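Local coordinates for protein YPL144W (Saccharomyces cerevisiae, PDB 2Z5B) that assists assembly of the yeast 20S proteasome by promoting alpha-ring formation, working as a heterodimer with a second chaperone subunit, at residues Arg95-Ala104 against Val117-Asp126. Numbering follows the deposited sequence.
Sequences RIRDMARHMA and VTWSSLPSED
Segment 95-104 of helix 94-111 packs on strand 117-121 of the mixed sheet, running roughly antiparallel to it; the segment axes approach to 8.2 Å at 146°, and no hydrogen bond joins the two, so apolar side chains carry the contact. At the C-terminal end of the helix segment V117 CG2 lies 3.6 Å from A104 CA, and both V117 methyls meet the M103 chain at about a right angle, CG2 standing 3.7 Å from M103 CG. At W119 the indole projects from the strand with CG anti to the backbone N (chi1 -178°) and takes two helix residues on different parts of the ring. I96 CG2 comes within 3.9 Å of W119 CD1 on the pyrrole portion, while M99 CG is 3.8 Å from W119 CE3 on the benzene portion; F47 meets the ring edge-to-face. E125 ties down the indole's N-H edge: W119 NE1 donates to E125 OE2 at 2.8 Å with an N-H...O angle of 157°, the acceptor almost in the ring plane and approached on its syn side. The other oxygen, E125 OE1, accepts from S121 OG at 2.6 Å, also on the syn side, and I96 CD1 rests nearby; S121 OG also bonds S60 OG. A leucine replacing E125 would probably leave the indole N-H without its acceptor and break the link to the S121 hydroxyl. R95 NH1 and D126 OD1 stay 4.1 Å apart, beyond a salt bridge, that oxygen well out of the guanidinium plane; R95 pairs instead with D93, D126 with S128. L130 of helix 128-132 touches M99, W119 and E125, helix 134-149 covers M99 and M103, and backbone bonds set strand 117-121 between strands 41-47 (at T118) and 58-67 (at V117 and W119).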
loop_
_atom_site.group_PDB
_atom_site.type_symbol
_atom_site.label_atom_id
_atom_site.label_comp_id
_atom_site.label_asym_id
_atom_site.label_seq_id
_atom_site.Cartn_x
_atom_site.Cartn_y
_atom_site.Cartn_z
ATOM N N ARG A 95 19.355 -2.284 8.363
ATOM C CA ARG A 95 19.826 -1.799 7.055
ATOM C C ARG A 95 18.650 -1.461 6.130
ATOM O O ARG A 95 18.681 -0.463 5.408
ATOM C CB ARG A 95 20.717 -2.850 6.377
ATOM C CG ARG A 95 22.005 -3.207 7.159
ATOM C CD ARG A 95 22.713 -4.413 6.540
ATOM N NE ARG A 95 21.947 -5.640 6.746
ATOM C CZ ARG A 95 22.320 -6.855 6.347
ATOM N NH1 ARG A 95 23.468 -7.041 5.708
ATOM N NH2 ARG A 95 21.530 -7.891 6.589
ATOM N N ILE A 96 17.629 -2.312 6.156
ATOM C CA ILE A 96 16.372 -2.055 5.437
ATOM C C ILE A 96 15.562 -0.952 6.126
ATOM O O ILE A 96 15.157 -0.005 5.464
ATOM C CB ILE A 96 15.537 -3.346 5.268
ATOM C CG1 ILE A 96 16.333 -4.367 4.438
ATOM C CG2 ILE A 96 14.182 -3.034 4.603
ATOM C CD1 ILE A 96 15.792 -5.782 4.479
ATOM N N ARG A 97 15.352 -1.065 7.449
ATOM C CA ARG A 97 14.596 -0.048 8.213
ATOM C C ARG A 97 15.130 1.371 8.073
ATOM O O ARG A 97 14.343 2.331 7.887
ATOM C CB ARG A 97 14.504 -0.402 9.709
ATOM C CG ARG A 97 13.275 0.201 10.415
ATOM C CD ARG A 97 13.315 0.018 11.937
ATOM N NE ARG A 97 13.646 -1.364 12.290
ATOM C CZ ARG A 97 14.825 -1.770 12.749
ATOM N NH1 ARG A 97 15.824 -0.906 12.935
ATOM N NH2 ARG A 97 15.003 -3.053 13.008
ATOM N N ASP A 98 16.456 1.516 8.189
ATOM C CA ASP A 98 17.127 2.818 7.990
ATOM C C ASP A 98 16.732 3.427 6.659
ATOM O O ASP A 98 16.366 4.598 6.585
ATOM C CB ASP A 98 18.663 2.696 8.055
ATOM C CG ASP A 98 19.183 2.538 9.480
ATOM O OD1 ASP A 98 18.359 2.556 10.439
ATOM O OD2 ASP A 98 20.418 2.369 9.630
ATOM N N MET A 99 16.811 2.623 5.600
ATOM C CA MET A 99 16.531 3.121 4.258
ATOM C C MET A 99 15.089 3.605 4.111
ATOM O O MET A 99 14.861 4.699 3.588
ATOM C CB MET A 99 16.822 2.052 3.203
ATOM C CG MET A 99 16.404 2.458 1.799
ATOM S SD MET A 99 17.227 3.971 1.254
ATOM C CE MET A 99 18.801 3.227 0.894
ATOM N N ALA A 100 14.142 2.772 4.551
ATOM C CA ALA A 100 12.706 3.070 4.447
ATOM C C ALA A 100 12.344 4.275 5.292
ATOM O O ALA A 100 11.568 5.129 4.865
ATOM C CB ALA A 100 11.887 1.863 4.880
ATOM N N ARG A 101 12.932 4.350 6.490
ATOM C CA ARG A 101 12.725 5.492 7.391
ATOM C C ARG A 101 13.234 6.770 6.774
ATOM O O ARG A 101 12.495 7.739 6.699
ATOM C CB ARG A 101 13.412 5.273 8.744
ATOM C CG ARG A 101 13.296 6.479 9.689
ATOM C CD ARG A 101 13.855 6.109 11.069
ATOM N NE ARG A 101 15.218 5.544 11.001
ATOM C CZ ARG A 101 16.349 6.246 10.991
ATOM N NH1 ARG A 101 16.346 7.579 11.033
ATOM N NH2 ARG A 101 17.504 5.606 10.940
ATOM N N HIS A 102 14.499 6.771 6.349
ATOM C CA HIS A 102 15.091 7.941 5.700
ATOM C C HIS A 102 14.330 8.361 4.461
ATOM O O HIS A 102 14.070 9.550 4.270
ATOM C CB HIS A 102 16.552 7.696 5.329
ATOM C CG HIS A 102 17.483 7.722 6.502
ATOM N ND1 HIS A 102 18.611 6.939 6.569
ATOM C CD2 HIS A 102 17.444 8.428 7.658
ATOM C CE1 HIS A 102 19.229 7.151 7.719
ATOM N NE2 HIS A 102 18.543 8.053 8.398
ATOM N N MET A 103 13.991 7.383 3.619
ATOM C CA MET A 103 13.236 7.665 2.400
ATOM C C MET A 103 11.936 8.382 2.686
ATOM O O MET A 103 11.686 9.445 2.140
ATOM C CB MET A 103 12.978 6.386 1.596
ATOM C CG MET A 103 12.443 6.640 0.194
ATOM S SD MET A 103 13.644 7.435 -0.885
ATOM C CE MET A 103 14.684 6.029 -1.269
ATOM N N ALA A 104 11.111 7.812 3.552
ATOM C CA ALA A 104 9.814 8.395 3.848
ATOM C C ALA A 104 9.980 9.769 4.484
ATOM O O ALA A 104 9.305 10.700 4.088
ATOM C CB ALA A 104 9.010 7.477 4.744
ATOM N N VAL A 117 6.354 4.637 2.150
ATOM C CA VAL A 117 7.466 4.041 1.407
ATOM C C VAL A 117 7.530 2.534 1.623
ATOM O O VAL A 117 7.511 2.058 2.748
ATOM C CB VAL A 117 8.823 4.678 1.813
ATOM C CG1 VAL A 117 9.986 3.855 1.332
ATOM C CG2 VAL A 117 8.943 6.057 1.227
ATOM N N THR A 118 7.615 1.787 0.534
ATOM C CA THR A 118 7.898 0.373 0.619
ATOM C C THR A 118 9.305 0.096 0.134
ATOM O O THR A 118 9.656 0.533 -0.959
ATOM C CB THR A 118 6.950 -0.424 -0.316
ATOM O OG1 THR A 118 5.596 -0.272 0.142
ATOM C CG2 THR A 118 7.318 -1.885 -0.318
ATOM N N TRP A 119 10.074 -0.686 0.900
ATOM C CA TRP A 119 11.314 -1.236 0.383
ATOM C C TRP A 119 11.049 -2.671 -0.086
ATOM O O TRP A 119 10.614 -3.523 0.684
ATOM C CB TRP A 119 12.523 -1.146 1.351
ATOM C CG TRP A 119 13.747 -1.723 0.635
ATOM C CD1 TRP A 119 14.166 -3.012 0.677
ATOM C CD2 TRP A 119 14.607 -1.048 -0.305
ATOM N NE1 TRP A 119 15.252 -3.183 -0.156
ATOM C CE2 TRP A 119 15.539 -1.992 -0.771
ATOM C CE3 TRP A 119 14.676 0.271 -0.791
ATOM C CZ2 TRP A 119 16.557 -1.661 -1.685
ATOM C CZ3 TRP A 119 15.678 0.600 -1.702
ATOM C CH2 TRP A 119 16.603 -0.356 -2.140
ATOM N N SER A 120 11.252 -2.878 -1.381
ATOM C CA SER A 120 11.030 -4.147 -2.058
ATOM C C SER A 120 12.375 -4.849 -2.204
ATOM O O SER A 120 13.284 -4.309 -2.823
ATOM C CB SER A 120 10.421 -3.881 -3.453
ATOM O OG SER A 120 10.458 -5.058 -4.257
ATOM N N SER A 121 12.477 -6.060 -1.659
ATOM C CA SER A 121 13.727 -6.818 -1.650
ATOM C C SER A 121 13.728 -7.931 -2.680
ATOM O O SER A 121 12.911 -8.839 -2.606
ATOM C CB SER A 121 13.960 -7.430 -0.268
ATOM O OG SER A 121 14.207 -6.411 0.688
ATOM N N LEU A 122 14.647 -7.854 -3.638
ATOM C CA LEU A 122 14.891 -8.975 -4.537
ATOM C C LEU A 122 15.148 -10.264 -3.743
ATOM O O LEU A 122 15.729 -10.225 -2.656
ATOM C CB LEU A 122 16.086 -8.690 -5.462
ATOM C CG LEU A 122 15.911 -7.654 -6.581
ATOM C CD1 LEU A 122 17.198 -7.496 -7.409
ATOM C CD2 LEU A 122 14.720 -7.987 -7.506
ATOM N N PRO A 123 14.725 -11.414 -4.285
ATOM C CA PRO A 123 15.079 -12.658 -3.613
ATOM C C PRO A 123 16.579 -12.705 -3.304
ATOM O O PRO A 123 16.956 -13.226 -2.255
ATOM C CB PRO A 123 14.703 -13.715 -4.651
ATOM C CG PRO A 123 13.532 -13.097 -5.353
ATOM C CD PRO A 123 13.904 -11.656 -5.488
ATOM N N SER A 124 17.397 -12.098 -4.172
ATOM C CA SER A 124 18.869 -12.175 -4.112
ATOM C C SER A 124 19.549 -11.078 -3.290
ATOM O O SER A 124 20.775 -11.088 -3.108
ATOM C CB SER A 124 19.434 -12.115 -5.529
ATOM O OG SER A 124 19.143 -10.847 -6.088
ATOM N N GLU A 125 18.750 -10.136 -2.802
ATOM C CA GLU A 125 19.273 -8.969 -2.105
ATOM C C GLU A 125 20.238 -9.272 -0.971
ATOM O O GLU A 125 19.948 -10.063 -0.070
ATOM C CB GLU A 125 18.114 -8.157 -1.543
ATOM C CG GLU A 125 18.517 -6.854 -0.944
ATOM C CD GLU A 125 17.311 -6.140 -0.441
ATOM O OE1 GLU A 125 16.831 -6.501 0.654
ATOM O OE2 GLU A 125 16.817 -5.264 -1.178
ATOM N N ASP A 126 21.375 -8.591 -1.019
ATOM C CA ASP A 126 22.254 -8.451 0.124
ATOM C C ASP A 126 22.027 -7.016 0.657
ATOM O O ASP A 126 22.468 -6.056 0.033
ATOM C CB ASP A 126 23.705 -8.653 -0.341
ATOM C CG ASP A 126 24.729 -8.334 0.726
ATOM O OD1 ASP A 126 24.352 -8.119 1.901
ATOM O OD2 ASP A 126 25.932 -8.288 0.367
#